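Local atomic coordinates of type II restriction enzyme SfiI (PDB entry 2EZV), a protein that cuts double-stranded DNA as a tetrameric type II restriction endonuclease that recognises the interrupted sequence 5'-GGCCN(5)GGCC-3'. Residues D[240-244]-D[245-249]. Sequence-based numbering, arbitrary orientation.
Sequences SADSE and YTQPR
Y245 turns its backbone N-H back onto the hydroxyl of S243, two residues earlier, in a hydrogen bond of 3.2 Å from N to OG with an N-H...O angle of 155°. The serine torsion sets this up: OG lies opposite its own backbone N (chi1 180°), hence beside the carbonyl carbon, within hydrogen-bonding distance of Y245 N. The same OG sits 4.0 Å from Y245 CB, at the edge of the tyrosine ring and near its plane; the ring meets that of F266 with planes at about 50° and packs on helix 10-41. At T246 the link runs through water, which bonds to S243 OG at 3.0 Å and donates to T246 O at 2.9 Å, while T246 N binds S32 OG of that helix. The Q247 side chain, bent at chi2, swings its amide oxygen OE1 to S240 OG, at the start of the type I turn S240-S243, for a weak hydrogen bond of 3.1 Å, and D242 CB lies alongside the same oxygen. P248 then centres an inverse gamma turn leading into strand 249-253. With an alanine at S243, Y245 N and the bridging water would probably both lose the hydroxyl they share. Across this surface connection between strands 234-238 and 249-253, the contact is thus mostly polar, one serine hydroxyl joining a backbone N-H to a bridging water, while Y245 and P248 pack against the rest of the fold.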
loop_
_atom_site.group_PDB
_atom_site.type_symbol
_atom_site.label_atom_id
_atom_site.label_comp_id
_atom_site.label_asym_id
_atom_site.label_seq_id
_atom_site.Cartn_x
_atom_site.Cartn_y
_atom_site.Cartn_z
ATOM N N SER D 240 13.153 -14.383 25.224
ATOM C CA SER D 240 13.280 -15.251 26.391
ATOM C C SER D 240 12.153 -16.275 26.296
ATOM O O SER D 240 11.257 -16.126 25.463
ATOM C CB SER D 240 13.165 -14.446 27.692
ATOM O OG SER D 240 11.861 -13.924 27.884
ATOM N N ALA D 241 12.190 -17.308 27.136
ATOM C CA ALA D 241 11.172 -18.355 27.114
ATOM C C ALA D 241 9.793 -17.916 27.626
ATOM O O ALA D 241 8.855 -18.713 27.657
ATOM C CB ALA D 241 11.660 -19.560 27.915
ATOM N N ASP D 242 9.664 -16.654 28.021
ATOM C CA ASP D 242 8.391 -16.145 28.531
ATOM C C ASP D 242 7.386 -15.801 27.435
ATOM O O ASP D 242 6.177 -15.817 27.669
ATOM C CB ASP D 242 8.636 -14.909 29.402
ATOM C CG ASP D 242 9.396 -15.238 30.678
ATOM O OD1 ASP D 242 9.753 -14.306 31.433
ATOM O OD2 ASP D 242 9.638 -16.440 30.932
ATOM N N SER D 243 7.885 -15.501 26.237
ATOM C CA SER D 243 7.009 -15.128 25.134
ATOM C C SER D 243 7.617 -15.379 23.761
ATOM O O SER D 243 8.838 -15.334 23.599
ATOM C CB SER D 243 6.645 -13.646 25.254
ATOM O OG SER D 243 5.799 -13.245 24.197
ATOM N N GLU D 244 6.759 -15.623 22.773
ATOM C CA GLU D 244 7.210 -15.865 21.404
ATOM C C GLU D 244 7.746 -14.569 20.805
ATOM O O GLU D 244 8.555 -14.590 19.878
ATOM C CB GLU D 244 6.064 -16.355 20.522
ATOM C CG GLU D 244 5.293 -17.549 21.033
ATOM C CD GLU D 244 4.257 -18.007 20.020
ATOM O OE1 GLU D 244 4.649 -18.721 19.067
ATOM O OE2 GLU D 244 3.064 -17.636 20.160
ATOM N N TYR D 245 7.263 -13.440 21.314
ATOM C CA TYR D 245 7.723 -12.149 20.830
ATOM C C TYR D 245 8.841 -11.719 21.748
ATOM O O TYR D 245 9.024 -12.294 22.817
ATOM C CB TYR D 245 6.625 -11.088 20.906
ATOM C CG TYR D 245 5.432 -11.320 20.019
ATOM C CD1 TYR D 245 4.441 -12.238 20.367
ATOM C CD2 TYR D 245 5.274 -10.593 18.841
ATOM C CE1 TYR D 245 3.315 -12.421 19.560
ATOM C CE2 TYR D 245 4.160 -10.768 18.029
ATOM C CZ TYR D 245 3.184 -11.682 18.391
ATOM O OH TYR D 245 2.089 -11.856 17.571
ATOM N N THR D 246 9.582 -10.703 21.334
ATOM C CA THR D 246 10.657 -10.187 22.157
ATOM C C THR D 246 10.052 -9.388 23.321
ATOM O O THR D 246 8.863 -9.078 23.319
ATOM C CB THR D 246 11.572 -9.252 21.342
ATOM O OG1 THR D 246 10.764 -8.345 20.585
ATOM C CG2 THR D 246 12.473 -10.054 20.403
ATOM N N GLN D 247 10.874 -9.072 24.317
ATOM C CA GLN D 247 10.418 -8.287 25.454
ATOM C C GLN D 247 10.328 -6.833 24.987
ATOM O O GLN D 247 11.336 -6.219 24.625
ATOM C CB GLN D 247 11.403 -8.407 26.625
ATOM C CG GLN D 247 11.518 -9.811 27.194
ATOM C CD GLN D 247 10.257 -10.268 27.921
ATOM O OE1 GLN D 247 10.008 -11.470 28.061
ATOM N NE2 GLN D 247 9.466 -9.309 28.400
ATOM N N PRO D 248 9.110 -6.270 24.977
ATOM C CA PRO D 248 8.895 -4.887 24.545
ATOM C C PRO D 248 9.504 -3.904 25.543
ATOM O O PRO D 248 8.815 -3.397 26.428
ATOM C CB PRO D 248 7.374 -4.790 24.489
ATOM C CG PRO D 248 6.975 -5.654 25.662
ATOM C CD PRO D 248 7.859 -6.864 25.489
ATOM N N ARG D 249 10.796 -3.645 25.405
ATOM C CA ARG D 249 11.472 -2.733 26.308
ATOM C C ARG D 249 12.058 -1.547 25.552
ATOM O O ARG D 249 12.773 -1.714 24.563
ATOM C CB ARG D 249 12.572 -3.481 27.090
HETATM O O HOH W 1 6.560 -10.385 24.613
#